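Local coordinates for protein bsobi restriction endonuclease (Geobacillus stearothermophilus, PDB 1DC1) that recognises the degenerate double-stranded DNA sequence 5'-CYCGRG-3' as a homodimer and cleaves it after the first cytosine, at residues E23-A26 with G27-F31; E311-G314 with S315-W319. All coordinates share one frame; numbering follows the deposited sequence. Where two conformers were deposited one is given.

Contact 1 (E23-A26 with G27-F31)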
loop_
_atom_site.group_PDB
_atom_site.type_symbol
_atom_site.label_atom_id
_atom_site.label_comp_id
_atom_site.label_asym_id
_atom_site.label_seq_id
_atom_site.Cartn_x
_atom_site.Cartn_y
_atom_site.Cartn_z
ATOM N N GLU D 23 10.502 -7.616 18.025
ATOM C CA GLU D 23 9.933 -8.378 16.939
ATOM C C GLU D 23 9.928 -7.512 15.664
ATOM O O GLU D 23 10.161 -8.000 14.565
ATOM C CB GLU D 23 8.527 -8.844 17.312
ATOM C CG GLU D 23 8.480 -10.292 17.859
ATOM C CD GLU D 23 9.717 -11.182 17.472
ATOM O OE1 GLU D 23 9.758 -11.686 16.323
ATOM O OE2 GLU D 23 10.648 -11.375 18.318
ATOM N N TYR D 24 9.653 -6.223 15.823
ATOM C CA TYR D 24 9.676 -5.299 14.682
ATOM C C TYR D 24 11.118 -5.210 14.106
ATOM O O TYR D 24 11.307 -5.335 12.896
ATOM C CB TYR D 24 9.177 -3.886 15.092
ATOM C CG TYR D 24 7.652 -3.721 15.081
ATOM C CD1 TYR D 24 6.885 -4.112 13.962
ATOM C CD2 TYR D 24 6.974 -3.193 16.173
ATOM C CE1 TYR D 24 5.486 -3.985 13.932
ATOM C CE2 TYR D 24 5.549 -3.063 16.138
ATOM C CZ TYR D 24 4.832 -3.463 15.015
ATOM O OH TYR D 24 3.479 -3.330 14.962
ATOM N N ARG D 25 12.117 -4.976 14.957
ATOM C CA ARG D 25 13.492 -4.915 14.492
ATOM C C ARG D 25 13.880 -6.239 13.808
ATOM O O ARG D 25 14.463 -6.244 12.695
ATOM C CB ARG D 25 14.387 -4.594 15.688
ATOM C CG ARG D 25 15.836 -4.677 15.421
ATOM C CD ARG D 25 16.602 -4.197 16.651
ATOM N NE ARG D 25 18.014 -4.509 16.435
ATOM C CZ ARG D 25 18.637 -5.566 16.946
ATOM N NH1 ARG D 25 17.964 -6.409 17.714
ATOM N NH2 ARG D 25 19.908 -5.825 16.641
ATOM N N ALA D 26 13.554 -7.369 14.441
ATOM C CA ALA D 26 13.870 -8.666 13.827
ATOM C C ALA D 26 13.246 -8.788 12.430
ATOM O O ALA D 26 13.901 -9.260 11.516
ATOM C CB ALA D 26 13.371 -9.800 14.723
ATOM N N GLY D 27 11.986 -8.365 12.276
ATOM C CA GLY D 27 11.280 -8.437 10.991
ATOM C C GLY D 27 11.926 -7.572 9.930
ATOM O O GLY D 27 12.145 -7.993 8.787
ATOM N N PHE D 28 12.262 -6.341 10.304
ATOM C CA PHE D 28 12.915 -5.455 9.363
ATOM C C PHE D 28 14.262 -6.046 8.930
ATOM O O PHE D 28 14.584 -5.990 7.765
ATOM C CB PHE D 28 13.082 -4.038 9.960
ATOM C CG PHE D 28 11.847 -3.118 9.754
ATOM C CD1 PHE D 28 11.459 -2.690 8.463
ATOM C CD2 PHE D 28 11.067 -2.710 10.837
ATOM C CE1 PHE D 28 10.330 -1.888 8.264
ATOM C CE2 PHE D 28 9.914 -1.894 10.652
ATOM C CZ PHE D 28 9.551 -1.489 9.372
ATOM N N ILE D 29 15.034 -6.625 9.853
ATOM C CA ILE D 29 16.313 -7.246 9.494
ATOM C C ILE D 29 16.153 -8.447 8.516
ATOM O O ILE D 29 16.888 -8.567 7.527
ATOM C CB ILE D 29 17.034 -7.630 10.793
ATOM C CG1 ILE D 29 17.514 -6.346 11.470
ATOM C CG2 ILE D 29 18.188 -8.572 10.525
ATOM C CD1 ILE D 29 18.019 -6.556 12.892
ATOM N N ALA D 30 15.177 -9.314 8.786
ATOM C CA ALA D 30 14.898 -10.463 7.926
ATOM C C ALA D 30 14.408 -9.999 6.557
ATOM O O ALA D 30 14.738 -10.605 5.557
ATOM C CB ALA D 30 13.854 -11.374 8.579
ATOM N N PHE D 31 13.614 -8.922 6.513
ATOM C CA PHE D 31 13.125 -8.377 5.234
ATOM C C PHE D 31 14.312 -7.909 4.364
ATOM O O PHE D 31 14.366 -8.207 3.145
ATOM C CB PHE D 31 12.152 -7.203 5.493
ATOM C CG PHE D 31 11.339 -6.773 4.262
ATOM C CD1 PHE D 31 10.148 -7.395 3.931
ATOM C CD2 PHE D 31 11.789 -5.760 3.431
ATOM C CE1 PHE D 31 9.400 -7.006 2.769
ATOM C CE2 PHE D 31 11.042 -5.362 2.257
ATOM C CZ PHE D 31 9.843 -5.999 1.944
#
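Residues Glu23 to Phe31 form just over two turns of continuous alpha helix, in which Gly27, Phe28, Ile29 and Ala30 each give their backbone N-H to the carbonyl four residues earlier, the shortest of these bonds running 2.9 Å from Phe28 N to Tyr24 O and from Ile29 N to Arg25 O. One turn apart on the same side of the helix, Arg25 and Ile29 lie side by side and point the same way. With Arg25 CG anti to its own N (chi1 172°) and the chain extended as far as NE, the aliphatic stem of Arg25 passes along Ile29, and in the conformer described its CG comes 3.8 Å from Ile29 CD1. The same methyl sits over one face of the guanidinium, offset to its rim, with NE 4.1 Å from Ile29 CD1. That group has stronger partners beyond the pair, in salt bridges to Glu22 and to Asp90 of the second subunit, which probably fix its direction. Around the helix, the Phe28 side chain, with CG beside its own N, projects outward, and CD2 comes obliquely to 3.3 Å from Tyr24 O. Phe28 also stacks on Phe85 of the second subunit and touches a phosphate of the bound DNA, so this stretch serves the dimer interface and the DNA-facing side together. In the subunit itself, the Tyr24 hydroxyl is hydrogen-bonded to Glu285, Tyr24 and Phe28 both rest on Pro247 of helix 247-270, and Phe31 packs against Met130 and Ala134 of helix 110-152.

Contact 2 (E311-G314 with S315-W319)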
loop_
_atom_site.group_PDB
_atom_site.type_symbol
_atom_site.label_atom_id
_atom_site.label_comp_id
_atom_site.label_asym_id
_atom_site.label_seq_id
_atom_site.Cartn_x
_atom_site.Cartn_y
_atom_site.Cartn_z
ATOM N N GLU D 311 3.396 -18.664 20.788
ATOM C CA GLU D 311 2.386 -19.281 21.609
ATOM C C GLU D 311 0.996 -18.960 21.127
ATOM O O GLU D 311 0.104 -19.804 21.263
ATOM C CB GLU D 311 2.531 -18.854 23.051
ATOM C CG GLU D 311 3.641 -19.534 23.778
ATOM C CD GLU D 311 3.796 -19.006 25.194
ATOM O OE1 GLU D 311 4.091 -17.790 25.363
ATOM O OE2 GLU D 311 3.618 -19.817 26.131
ATOM N N GLN D 312 0.804 -17.762 20.553
ATOM C CA GLN D 312 -0.523 -17.376 20.069
ATOM C C GLN D 312 -0.836 -18.119 18.828
ATOM O O GLN D 312 -1.931 -18.634 18.658
ATOM C CB GLN D 312 -0.615 -15.865 19.786
ATOM C CG GLN D 312 -0.394 -15.066 21.048
ATOM C CD GLN D 312 -0.674 -13.575 20.928
ATOM O OE1 GLN D 312 -1.164 -13.084 19.910
ATOM N NE2 GLN D 312 -0.337 -12.838 21.998
ATOM N N VAL D 313 0.149 -18.185 17.949
ATOM C CA VAL D 313 -0.052 -18.883 16.682
ATOM C C VAL D 313 -0.361 -20.353 16.954
ATOM O O VAL D 313 -1.303 -20.905 16.384
ATOM C CB VAL D 313 1.207 -18.734 15.746
ATOM C CG1 VAL D 313 1.071 -19.588 14.463
ATOM C CG2 VAL D 313 1.383 -17.252 15.398
ATOM N N GLY D 314 0.413 -20.969 17.846
ATOM C CA GLY D 314 0.200 -22.376 18.171
ATOM C C GLY D 314 -1.174 -22.669 18.738
ATOM O O GLY D 314 -1.837 -23.619 18.331
ATOM N N SER D 315 -1.595 -21.839 19.688
ATOM C CA SER D 315 -2.891 -21.975 20.322
ATOM C C SER D 315 -3.975 -21.817 19.252
ATOM O O SER D 315 -4.912 -22.594 19.210
ATOM C CB SER D 315 -3.000 -20.881 21.421
ATOM O OG SER D 315 -4.325 -20.703 21.883
ATOM N N LEU D 316 -3.832 -20.827 18.368
ATOM C CA LEU D 316 -4.856 -20.593 17.350
ATOM C C LEU D 316 -4.939 -21.780 16.387
ATOM O O LEU D 316 -6.030 -22.195 16.009
ATOM C CB LEU D 316 -4.534 -19.286 16.604
ATOM C CG LEU D 316 -5.597 -18.846 15.594
ATOM C CD1 LEU D 316 -5.958 -17.391 15.805
ATOM C CD2 LEU D 316 -5.058 -19.055 14.198
ATOM N N CYS D 317 -3.773 -22.313 16.001
ATOM C CA CYS D 317 -3.687 -23.459 15.077
ATOM C C CYS D 317 -4.265 -24.748 15.677
ATOM O O CYS D 317 -4.938 -25.514 15.004
ATOM C CB CYS D 317 -2.226 -23.685 14.659
ATOM S SG CYS D 317 -1.718 -22.464 13.451
ATOM N N ARG D 318 -4.000 -24.994 16.948
ATOM C CA ARG D 318 -4.555 -26.172 17.601
ATOM C C ARG D 318 -6.083 -26.021 17.632
ATOM O O ARG D 318 -6.816 -26.972 17.376
ATOM C CB ARG D 318 -3.923 -26.290 18.984
ATOM C CG ARG D 318 -4.648 -27.167 19.943
ATOM C CD ARG D 318 -3.773 -27.475 21.158
ATOM N NE ARG D 318 -4.128 -28.780 21.726
ATOM C CZ ARG D 318 -4.473 -29.001 22.995
ATOM N NH1 ARG D 318 -4.518 -27.999 23.874
ATOM N NH2 ARG D 318 -4.760 -30.242 23.384
ATOM N N TRP D 319 -6.557 -24.811 17.901
ATOM C CA TRP D 319 -7.971 -24.548 17.901
ATOM C C TRP D 319 -8.559 -24.771 16.485
ATOM O O TRP D 319 -9.638 -25.375 16.347
ATOM C CB TRP D 319 -8.202 -23.110 18.348
ATOM C CG TRP D 319 -9.615 -22.632 18.102
ATOM C CD1 TRP D 319 -10.736 -22.960 18.817
ATOM C CD2 TRP D 319 -10.048 -21.747 17.069
ATOM N NE1 TRP D 319 -11.833 -22.339 18.300
ATOM C CE2 TRP D 319 -11.445 -21.580 17.225
ATOM C CE3 TRP D 319 -9.392 -21.076 16.023
ATOM C CZ2 TRP D 319 -12.199 -20.771 16.378
ATOM C CZ3 TRP D 319 -10.146 -20.269 15.179
ATOM C CH2 TRP D 319 -11.532 -20.123 15.361
#
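The side chains that meet across this turn, Val313 and Cys317, carry no flat group; the planar groups are the Trp319 indole and the Gln312 amide at the two ends. Leu316 O lies in the plane of the Trp319 ring, at its edge, 3.5 Å from Trp319 CE3, while Ile278 and Lys276 of strand 276-281, together with Pro6 and Asn303, pack round the indole. The Gln312 amide is gripped at both ends, OE1 accepting from Asn306 N and NE2 donating to Asp16 O, which fixes its rotation and satisfies a buried polar group. Val313 CG1 stands 4.1 Å from Cys317 SG, an apolar touch one turn apart, and both side chains pack on Ala145 of helix 110-152. The sulfur reaches back along the helix because it lies beside its own N (chi1 -76°), which also puts SG 3.3 Å from Val313 O. This C-terminal helix, 310-321, follows strand 303-306, outermost in the mixed sheet within this chain of a PD-(D/E)XK-type nuclease, and packs against that sheet and against helix 110-152 with neighbouring faces: Leu316 and Trp319 face strands 276-281 and 303-306, whereas Val313 and Cys317 face the long helix. Ser315, one turn before Trp319 on the same side of the helix, has OG hydrogen-bonded to both Asn9 and His10 of the N-terminal segment, and its CB rests 3.3 Å from Glu311 O. The backbone ladder is regular, although Ser315 N reaches Glu311 O at 3.1 Å from well above the carbonyl plane, whereas Cys317 N meets Val313 O at 2.9 Å nearly in line with the carbonyl bond.

Contact 1 lies near the start of helix 21-53 and contact 2 in helix 310-321, the last of the chain, so the two stand at opposite ends of the sequence. Their centres are 22 Å apart and their nearest atoms about 10 Å, without touching. They are nevertheless tied together through common neighbours. Both pack on the long helix 110-152, at different points along it, and the N-terminal segment leading into helix 21-53 supplies polar partners to contact 2. Contact 1 lies where the second subunit and the DNA meet the chain; contact 2, about 13 Å from the DNA at its nearest atom and touched by no other protein chain, belongs to the body of its own subunit, against the sheet.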